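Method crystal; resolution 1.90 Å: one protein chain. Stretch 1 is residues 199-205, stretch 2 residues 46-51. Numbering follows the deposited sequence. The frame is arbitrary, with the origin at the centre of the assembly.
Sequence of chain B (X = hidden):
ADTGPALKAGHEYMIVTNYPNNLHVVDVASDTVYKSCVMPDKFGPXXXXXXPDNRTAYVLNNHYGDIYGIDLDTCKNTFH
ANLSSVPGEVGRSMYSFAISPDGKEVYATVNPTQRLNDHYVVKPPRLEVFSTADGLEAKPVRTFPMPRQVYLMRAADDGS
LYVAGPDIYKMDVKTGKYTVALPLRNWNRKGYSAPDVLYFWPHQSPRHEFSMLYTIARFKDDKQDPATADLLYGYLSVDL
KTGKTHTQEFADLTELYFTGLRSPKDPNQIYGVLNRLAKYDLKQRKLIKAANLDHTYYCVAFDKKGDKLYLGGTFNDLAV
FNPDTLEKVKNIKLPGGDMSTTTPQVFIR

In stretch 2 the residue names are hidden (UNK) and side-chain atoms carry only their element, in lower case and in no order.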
# COMPACT_ATOMS: atom_id res chain seq x y z
N TYR B 199 -1.71 19.89 3.57
CA TYR B 199 -2.44 20.84 2.75
C TYR B 199 -1.73 21.14 1.43
O TYR B 199 -0.59 21.59 1.42
CB TYR B 199 -2.63 22.14 3.54
CG TYR B 199 -4.04 22.69 3.48
CD1 TYR B 199 -5.05 22.14 4.27
CD2 TYR B 199 -4.36 23.76 2.65
CE1 TYR B 199 -6.34 22.63 4.23
CE2 TYR B 199 -5.65 24.26 2.60
CZ TYR B 199 -6.63 23.69 3.39
OH TYR B 199 -7.91 24.19 3.36
N PHE B 200 -2.42 20.86 0.33
CA PHE B 200 -1.87 21.09 -1.00
C PHE B 200 -2.75 22.05 -1.79
O PHE B 200 -2.69 22.09 -3.02
CB PHE B 200 -1.79 19.77 -1.76
CG PHE B 200 -0.99 18.72 -1.06
CD1 PHE B 200 0.23 19.05 -0.47
CD2 PHE B 200 -1.46 17.42 -0.97
CE1 PHE B 200 0.97 18.09 0.21
CE2 PHE B 200 -0.74 16.45 -0.29
CZ PHE B 200 0.48 16.78 0.30
N TRP B 201 -3.55 22.83 -1.08
CA TRP B 201 -4.47 23.75 -1.74
C TRP B 201 -4.27 25.21 -1.30
O TRP B 201 -4.76 25.63 -0.26
CB TRP B 201 -5.92 23.28 -1.48
CG TRP B 201 -6.15 21.80 -1.84
CD1 TRP B 201 -6.53 21.30 -3.05
CD2 TRP B 201 -6.00 20.66 -0.97
NE1 TRP B 201 -6.63 19.93 -3.00
CE2 TRP B 201 -6.31 19.51 -1.73
CE3 TRP B 201 -5.64 20.50 0.37
CZ2 TRP B 201 -6.26 18.22 -1.20
CZ3 TRP B 201 -5.59 19.21 0.90
CH2 TRP B 201 -5.90 18.09 0.12
N PRO B 202 -3.48 25.98 -2.08
CA PRO B 202 -3.21 27.39 -1.77
C PRO B 202 -4.40 28.24 -2.24
O PRO B 202 -4.39 28.80 -3.35
CB PRO B 202 -1.95 27.67 -2.58
CG PRO B 202 -2.16 26.84 -3.81
CD PRO B 202 -2.69 25.54 -3.25
N HIS B 203 -5.44 28.29 -1.42
CA HIS B 203 -6.64 29.05 -1.74
C HIS B 203 -6.36 30.55 -1.87
O HIS B 203 -5.67 31.14 -1.04
CB HIS B 203 -7.72 28.91 -0.65
CG HIS B 203 -7.94 27.51 -0.16
ND1 HIS B 203 -8.68 26.59 -0.86
CD2 HIS B 203 -7.59 26.92 1.00
CE1 HIS B 203 -8.79 25.48 -0.14
NE2 HIS B 203 -8.14 25.66 0.99
N GLN B 204 -6.91 31.14 -2.92
CA GLN B 204 -6.81 32.58 -3.13
C GLN B 204 -8.24 33.03 -2.81
O GLN B 204 -9.03 33.33 -3.71
CB GLN B 204 -6.40 32.90 -4.57
CG GLN B 204 -4.96 32.53 -4.89
CD GLN B 204 -4.50 33.03 -6.24
OE1 GLN B 204 -5.17 32.84 -7.25
NE2 GLN B 204 -3.33 33.67 -6.27
N SER B 205 -8.57 33.01 -1.53
CA SER B 205 -9.91 33.36 -1.05
C SER B 205 -10.17 34.86 -0.91
O SER B 205 -9.23 35.65 -0.77
CB SER B 205 -10.19 32.66 0.28
OG SER B 205 -9.36 33.16 1.30
N UNK B 46 -1.01 20.37 -11.53
CA UNK B 46 -1.95 21.26 -12.18
C UNK B 46 -2.41 22.36 -11.25
O UNK B 46 -3.37 23.06 -11.54
N UNK B 47 -1.71 22.54 -10.14
CA UNK B 47 -2.06 23.57 -9.17
C UNK B 47 -1.84 24.97 -9.74
O UNK B 47 -0.72 25.31 -10.13
c UNK B 47 -1.22 23.40 -7.89
c UNK B 47 -1.58 24.46 -6.86
o UNK B 47 -1.47 22.10 -7.34
N UNK B 48 -2.89 25.78 -9.75
CA UNK B 48 -2.81 27.13 -10.29
C UNK B 48 -3.15 28.25 -9.32
O UNK B 48 -3.87 28.06 -8.33
c UNK B 48 -3.70 27.26 -11.53
N UNK B 49 -2.59 29.42 -9.61
CA UNK B 49 -2.81 30.65 -8.85
C UNK B 49 -2.79 31.82 -9.82
O UNK B 49 -1.96 31.87 -10.73
s UNK B 49 -0.89 30.60 -5.18
c UNK B 49 -1.88 29.99 -6.56
c UNK B 49 0.62 29.74 -5.42
c UNK B 49 -1.74 30.87 -7.78
N UNK B 50 -3.74 32.73 -9.65
CA UNK B 50 -3.85 33.92 -10.49
C UNK B 50 -2.84 34.99 -10.12
O UNK B 50 -2.60 35.24 -8.94
c UNK B 50 -6.07 35.00 -13.48
c UNK B 50 -6.31 33.66 -11.08
s UNK B 50 -5.86 33.36 -12.79
c UNK B 50 -5.26 34.50 -10.39
N UNK B 51 -2.24 35.61 -11.13
CA UNK B 51 -1.26 36.67 -10.91
C UNK B 51 -2.04 37.95 -10.60
O UNK B 51 -3.23 38.04 -10.92
c UNK B 51 -0.39 36.88 -12.15
O HOH W 1 -3.47 21.86 -5.40

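Position 46 has backbone atoms and nothing beyond CA. Its phi/psi of 81/14 would jam a CB against the carbonyl O of the preceding residue, so the backbone alone calls for glycine, and stretch 1 plays no part in the choice. This is G46.

Position 47 carries three side-chain atoms: a carbon bonded to CA that bears one oxygen and one further carbon. Its CA-to-CB bond points toward stretch 1, and its two branches find different company. The outer carbon lies 3.9 Å from CG of P202, while the oxygen reaches O of F200 through water 1. A branch of that composition is threonine, T47. Its hydroxyl OG1 donates to the O of water 1 over 2.8 Å, and the O of that water in turn donates to O of F200 at 2.5 Å, bridging a gap of 4.5 Å between OG1 of T47 and O of F200, too long for a direct bond.

Position 48 has a single side-chain carbon; the CA-to-CB bond points away from stretch 1, and the carbon does not touch it. One carbon means alanine, A48.

Position 49 shows an unbranched chain of two carbons, a sulfur and a terminal carbon. The sulfur lies 4.1 Å from CB of P202, and the first carbon, CB, is 3.6 Å from NE2 of Q204. Sulfur third in line and capped by a methyl identifies methionine, M49; its SD makes an apolar contact with the proline.

Position 50 repeats the pattern of two carbons, a sulfur and a carbon without a branch. Its CB sits 3.6 Å from OE1 of Q204, but the chain folds through three m torsions and its end leads away from stretch 1. It too is methionine, M50.

Position 51 has one side-chain carbon; its CA-to-CB bond points away, and the carbon does not touch stretch 1. It is alanine, A51.

The polar part of the contact is one side-chain amide reading one residue's backbone. N of M50 donates to OE1 of Q204 at 2.8 Å, and NE2 of Q204 donates to O of M50 at 3.2 Å, with N-H...acceptor angles of 157° and 164°. An extended residue offers its N-H and C=O to the same side, and the glutamine amide matches both with a single group. This pairing asks for backbone geometry rather than a particular side chain at 50. P202 supplies the apolar neighbour, meeting T47 and M49. The rule to carry away is an amide clamp on the strand backbone, with a proline packed beside it.

Stretch 2 (46-51) GTAMMA
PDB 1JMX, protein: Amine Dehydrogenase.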